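Fimbrial subunit type 1 (PDB 3UXF) forms the shaft of the type 1 fimbriae of Actinomyces oris as their major subunit, a cell-wall-linked pilin built from beta-sandwich domains with bound calcium. Local coordinates at residues I201-T206 and T347-K352; I233-L238 and D267-T272. All blocks are in the same frame, centred on the assembly; numbering follows the deposited sequence.

Contact 1: I201-T206 and T347-K352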
loop_
_atom_site.group_PDB
_atom_site.type_symbol
_atom_site.label_atom_id
_atom_site.label_comp_id
_atom_site.label_asym_id
_atom_site.label_seq_id
_atom_site.Cartn_x
_atom_site.Cartn_y
_atom_site.Cartn_z
ATOM N N ILE A 201 -13.960 3.588 9.441
ATOM C CA ILE A 201 -12.995 3.830 8.366
ATOM C C ILE A 201 -12.822 2.513 7.615
ATOM O O ILE A 201 -12.803 1.461 8.229
ATOM C CB ILE A 201 -11.660 4.348 8.959
ATOM C CG1 ILE A 201 -11.843 5.816 9.424
ATOM C CG2 ILE A 201 -10.483 4.199 7.946
ATOM C CD1 ILE A 201 -10.631 6.404 10.163
ATOM N N THR A 202 -12.680 2.548 6.291
ATOM C CA THR A 202 -12.546 1.309 5.539
ATOM C C THR A 202 -11.133 1.185 4.963
ATOM O O THR A 202 -10.624 2.142 4.368
ATOM C CB THR A 202 -13.497 1.269 4.337
ATOM O OG1 THR A 202 -14.857 1.523 4.757
ATOM C CG2 THR A 202 -13.442 -0.096 3.660
ATOM N N TYR A 203 -10.510 0.029 5.152
ATOM C CA TYR A 203 -9.216 -0.233 4.526
ATOM C C TYR A 203 -9.346 -1.260 3.415
ATOM O O TYR A 203 -10.118 -2.223 3.530
ATOM C CB TYR A 203 -8.238 -0.776 5.565
ATOM C CG TYR A 203 -7.813 0.248 6.604
ATOM C CD1 TYR A 203 -7.192 1.428 6.239
ATOM C CD2 TYR A 203 -8.010 0.010 7.958
ATOM C CE1 TYR A 203 -6.766 2.347 7.157
ATOM C CE2 TYR A 203 -7.575 0.931 8.915
ATOM C CZ TYR A 203 -6.971 2.098 8.518
ATOM O OH TYR A 203 -6.547 3.018 9.462
ATOM N N THR A 204 -8.630 -1.040 2.306
ATOM C CA THR A 204 -8.704 -1.955 1.177
ATOM C C THR A 204 -7.295 -2.333 0.824
ATOM O O THR A 204 -6.463 -1.463 0.547
ATOM C CB THR A 204 -9.392 -1.316 -0.046
ATOM O OG1 THR A 204 -10.666 -0.764 0.329
ATOM C CG2 THR A 204 -9.548 -2.360 -1.189
ATOM N N ILE A 205 -6.990 -3.632 0.896
ATOM C CA ILE A 205 -5.639 -4.117 0.634
ATOM C C ILE A 205 -5.668 -4.958 -0.640
ATOM O O ILE A 205 -6.477 -5.852 -0.779
ATOM C CB ILE A 205 -5.132 -5.003 1.786
ATOM C CG1 ILE A 205 -5.193 -4.233 3.100
ATOM C CG2 ILE A 205 -3.725 -5.524 1.475
ATOM C CD1 ILE A 205 -5.185 -5.164 4.280
ATOM N N THR A 206 -4.807 -4.643 -1.613
ATOM C CA THR A 206 -4.861 -5.325 -2.884
ATOM C C THR A 206 -3.496 -5.890 -3.188
ATOM O O THR A 206 -2.512 -5.143 -3.213
ATOM C CB THR A 206 -5.308 -4.344 -4.012
ATOM O OG1 THR A 206 -6.531 -3.702 -3.621
ATOM C CG2 THR A 206 -5.582 -5.087 -5.310
ATOM N N THR A 347 3.160 0.508 1.170
ATOM C CA THR A 347 3.463 1.756 1.838
ATOM C C THR A 347 2.348 1.962 2.862
ATOM O O THR A 347 1.229 1.465 2.662
ATOM C CB THR A 347 3.477 2.876 0.837
ATOM O OG1 THR A 347 2.359 2.717 -0.012
ATOM C CG2 THR A 347 4.687 2.710 -0.064
ATOM N N PRO A 348 2.646 2.655 3.966
ATOM C CA PRO A 348 1.609 2.961 4.955
ATOM C C PRO A 348 0.622 3.965 4.382
ATOM O O PRO A 348 0.957 4.726 3.472
ATOM C CB PRO A 348 2.383 3.595 6.114
ATOM C CG PRO A 348 3.633 4.147 5.468
ATOM C CD PRO A 348 3.968 3.171 4.362
ATOM N N VAL A 349 -0.598 3.920 4.890
ATOM C CA VAL A 349 -1.592 4.943 4.578
ATOM C C VAL A 349 -1.976 5.629 5.865
ATOM O O VAL A 349 -2.014 4.988 6.913
ATOM C CB VAL A 349 -2.879 4.351 3.908
ATOM C CG1 VAL A 349 -2.545 3.803 2.563
ATOM C CG2 VAL A 349 -3.584 3.279 4.768
ATOM N N LEU A 350 -2.272 6.919 5.776
ATOM C CA LEU A 350 -2.575 7.736 6.949
ATOM C C LEU A 350 -3.946 8.368 6.869
ATOM O O LEU A 350 -4.430 8.710 5.772
ATOM C CB LEU A 350 -1.589 8.895 7.064
ATOM C CG LEU A 350 -0.114 8.499 7.091
ATOM C CD1 LEU A 350 0.739 9.752 7.228
ATOM C CD2 LEU A 350 0.178 7.541 8.216
ATOM N N SER A 351 -4.569 8.492 8.039
ATOM C CA SER A 351 -5.712 9.388 8.291
ATOM C C SER A 351 -5.246 10.411 9.333
ATOM O O SER A 351 -4.524 10.063 10.275
ATOM C CB SER A 351 -6.907 8.605 8.847
ATOM O OG SER A 351 -7.333 7.586 7.963
ATOM N N LYS A 352 -5.629 11.676 9.142
ATOM C CA LYS A 352 -5.132 12.756 10.016
ATOM C C LYS A 352 -6.302 13.519 10.634
ATOM O O LYS A 352 -7.104 14.111 9.924
ATOM C CB LYS A 352 -4.209 13.693 9.224
ATOM C CG LYS A 352 -3.008 12.989 8.644
ATOM C CD LYS A 352 -2.206 13.977 7.785
ATOM C CE LYS A 352 -1.001 13.279 7.160
ATOM N NZ LYS A 352 0.152 13.211 8.117
HETATM O O HOH W 1 -5.580 5.314 8.295
#
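Y203 and V349 meet where two sheets of the beta sandwich face each other: strand 201-208 belongs to one sheet, strand 344-362 to the other. The closer-packed side of the contact is at the tyrosine, whose ring lies between I201 CG2 and V349. Its CE1 comes within 4.1 Å of V349 CG2, and the tyrosine and valine run alongside one another, pointing opposite ways. With CG beside its own backbone N (chi1 -69°), Y203 sends its ring across the interface, although the side chain does not leave the backbone pointing straight at the other strand. I201 CG2 sits over one ring face, 4.1 Å above the plane and offset toward the rim, and I201 CD1 comes to 4.1 Å from S351 OG.

The looser part lies beyond the phenol, where Y203 OH and S351 OG are too far apart to bond directly and a water links them. This water lies in the ring plane, 2.8 Å from Y203 OH, and donates to S351 OG at 2.9 Å. The serine oxygen also hydrogen-bonds D191 just past strand 185-190, while V189 of that strand packs on I201, Y203 and S351. The chemistry thus implies a largely apolar interface between the sheets, with a bridging water that lets two buried hydroxyls be satisfied without touching.

Contact 2: I233-L238 and D267-T272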
loop_
_atom_site.group_PDB
_atom_site.type_symbol
_atom_site.label_atom_id
_atom_site.label_comp_id
_atom_site.label_asym_id
_atom_site.label_seq_id
_atom_site.Cartn_x
_atom_site.Cartn_y
_atom_site.Cartn_z
ATOM N N ILE A 233 -8.043 0.470 16.875
ATOM C CA ILE A 233 -9.049 -0.224 16.083
ATOM C C ILE A 233 -9.559 -1.443 16.859
ATOM O O ILE A 233 -8.779 -2.114 17.525
ATOM C CB ILE A 233 -8.405 -0.672 14.750
ATOM C CG1 ILE A 233 -8.083 0.601 13.961
ATOM C CG2 ILE A 233 -9.348 -1.581 13.975
ATOM C CD1 ILE A 233 -7.138 0.371 12.735
ATOM N N LYS A 234 -10.855 -1.703 16.764
ATOM C CA LYS A 234 -11.449 -2.887 17.392
ATOM C C LYS A 234 -11.095 -4.114 16.548
ATOM O O LYS A 234 -11.718 -4.390 15.524
ATOM C CB LYS A 234 -12.965 -2.728 17.526
ATOM C CG LYS A 234 -13.399 -1.631 18.475
ATOM C CD LYS A 234 -14.917 -1.700 18.656
ATOM C CE LYS A 234 -15.408 -0.573 19.562
ATOM N NZ LYS A 234 -14.871 -0.770 20.923
ATOM N N LYS A 235 -10.102 -4.877 16.982
ATOM C CA LYS A 235 -9.677 -5.987 16.127
ATOM C C LYS A 235 -10.679 -7.123 16.037
ATOM O O LYS A 235 -10.658 -7.914 15.097
ATOM C CB LYS A 235 -8.307 -6.484 16.558
ATOM C CG LYS A 235 -8.342 -7.362 17.806
ATOM C CD LYS A 235 -6.942 -7.788 18.142
ATOM C CE LYS A 235 -6.859 -9.083 18.945
ATOM N NZ LYS A 235 -7.289 -8.835 20.348
ATOM N N GLU A 236 -11.624 -7.162 16.981
ATOM C CA GLU A 236 -12.673 -8.175 16.991
ATOM C C GLU A 236 -13.863 -7.811 16.105
ATOM O O GLU A 236 -14.825 -8.544 16.017
ATOM C CB GLU A 236 -13.156 -8.434 18.441
ATOM C CG GLU A 236 -14.141 -7.381 19.024
ATOM C CD GLU A 236 -13.505 -6.067 19.435
ATOM O OE1 GLU A 236 -12.265 -5.952 19.400
ATOM O OE2 GLU A 236 -14.284 -5.196 19.881
ATOM N N ALA A 237 -13.806 -6.669 15.405
ATOM C CA ALA A 237 -14.957 -6.242 14.620
ATOM C C ALA A 237 -14.554 -5.673 13.282
ATOM O O ALA A 237 -14.929 -4.548 12.934
ATOM C CB ALA A 237 -15.794 -5.207 15.390
ATOM N N LEU A 238 -13.825 -6.479 12.523
ATOM C CA LEU A 238 -13.293 -6.033 11.225
ATOM C C LEU A 238 -14.210 -6.360 10.040
ATOM O O LEU A 238 -13.974 -5.868 8.914
ATOM C CB LEU A 238 -11.914 -6.681 11.030
ATOM C CG LEU A 238 -10.807 -6.149 11.941
ATOM C CD1 LEU A 238 -9.600 -7.128 11.867
ATOM C CD2 LEU A 238 -10.407 -4.699 11.633
ATOM N N ASP A 267 3.065 -3.338 20.220
ATOM C CA ASP A 267 2.760 -1.931 19.996
ATOM C C ASP A 267 1.606 -1.766 19.020
ATOM O O ASP A 267 1.143 -0.644 18.777
ATOM C CB ASP A 267 3.964 -1.211 19.434
ATOM C CG ASP A 267 5.106 -1.097 20.453
ATOM O OD1 ASP A 267 4.814 -1.077 21.659
ATOM O OD2 ASP A 267 6.267 -1.028 20.020
ATOM N N HIS A 268 1.169 -2.890 18.476
ATOM C CA HIS A 268 0.077 -2.925 17.498
ATOM C C HIS A 268 -0.671 -4.205 17.749
ATOM O O HIS A 268 -0.196 -5.083 18.478
ATOM C CB HIS A 268 0.663 -3.045 16.092
ATOM C CG HIS A 268 1.636 -1.966 15.769
ATOM N ND1 HIS A 268 2.988 -2.085 16.007
ATOM C CD2 HIS A 268 1.453 -0.754 15.196
ATOM C CE1 HIS A 268 3.597 -0.986 15.594
ATOM N NE2 HIS A 268 2.689 -0.167 15.102
ATOM N N ASN A 269 -1.825 -4.347 17.113
ATOM C CA ASN A 269 -2.426 -5.661 16.981
ATOM C C ASN A 269 -2.319 -6.110 15.544
ATOM O O ASN A 269 -1.688 -5.427 14.725
ATOM C CB ASN A 269 -3.880 -5.649 17.426
ATOM C CG ASN A 269 -4.010 -5.253 18.872
ATOM O OD1 ASN A 269 -3.214 -5.682 19.696
ATOM N ND2 ASN A 269 -5.000 -4.411 19.186
ATOM N N TRP A 270 -2.840 -7.305 15.282
ATOM C CA TRP A 270 -2.517 -7.980 14.028
ATOM C C TRP A 270 -3.720 -8.725 13.479
ATOM O O TRP A 270 -4.505 -9.320 14.225
ATOM C CB TRP A 270 -1.376 -8.982 14.243
ATOM C CG TRP A 270 -0.143 -8.345 14.685
ATOM C CD1 TRP A 270 0.290 -8.193 15.990
ATOM C CD2 TRP A 270 0.863 -7.759 13.858
ATOM N NE1 TRP A 270 1.493 -7.551 16.000
ATOM C CE2 TRP A 270 1.878 -7.270 14.713
ATOM C CE3 TRP A 270 1.018 -7.600 12.473
ATOM C CZ2 TRP A 270 3.028 -6.633 14.240
ATOM C CZ3 TRP A 270 2.186 -6.969 12.008
ATOM C CH2 TRP A 270 3.166 -6.490 12.893
ATOM N N ALA A 271 -3.912 -8.656 12.148
ATOM C CA ALA A 271 -4.995 -9.389 11.506
ATOM C C ALA A 271 -4.405 -10.050 10.280
ATOM O O ALA A 271 -3.787 -9.378 9.461
ATOM C CB ALA A 271 -6.091 -8.437 11.070
ATOM N N THR A 272 -4.596 -11.355 10.145
ATOM C CA THR A 272 -4.113 -12.073 8.971
ATOM C C THR A 272 -5.307 -12.685 8.252
ATOM O O THR A 272 -6.151 -13.364 8.873
ATOM C CB THR A 272 -3.194 -13.231 9.388
ATOM O OG1 THR A 272 -2.059 -12.693 10.077
ATOM C CG2 THR A 272 -2.687 -13.988 8.154
HETATM O O HOH W 2 -6.342 -3.185 16.964
#
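A type I beta turn, K234 to A237, forms part of the connection that leaves strand 224-229 in one sheet of the sandwich for strand 241-245 in the other, and it folds back beside strand 269-275. The turn is closed by A237 N donating to K234 O at 3.1 Å. From its second position K235 reaches across to N269, the two side chains crossing at about a right angle. Here K235 CD lies 3.8 Å from N269 CB and 3.9 Å from N269 CG, with N269 ND2 scarcely farther, so the aliphatic part of the lysine rests against the asparagine side chain above its amide plane. The lysine CG occupies the position between backbone N and carbonyl carbon (chi1 78°), and the chain bends only at its last torsion. Two residues beyond N269 on the strand, A271 CB meets L238 CD1 at 3.8 Å, a purely apolar touch. T262 of the neighbouring strand 258-264 lies against both K235 and L238.

The amide of N269 is held from both of its polar atoms. ND2 donates to a water 2.9 Å away, which in turn donates to I233 O at 2.7 Å, tying the backbone just ahead of the turn to the strand; OD1 accepts from G265 N in the connection between strands 258-264 and 269-275. These two bonds should fix which way the amide is flipped. Aliphatic touches and one water-bridged link thus join this pair of segments, while backbone bonds of K234 and L238 tie the loop to K303 and N301.

How the contacts relate
Contact 1 is wholly buried, all four of its touching residues being enclosed, and joins strands of opposing sheets; contact 2 lays a loop against a strand and is mostly buried too, with K235 its partly exposed member. Both involve the same mixed sheet, through strand 344-362 in the first and strand 269-275 in the second. Contact 2 is nested within the loop closed by contact 1, and the two touch where Y203 CE2 meets I233 CD1 at 3.9 Å. Each combines apolar packing with one water bridge, but the water joins two hydroxyls in contact 1 and an amide to a backbone carbonyl in contact 2.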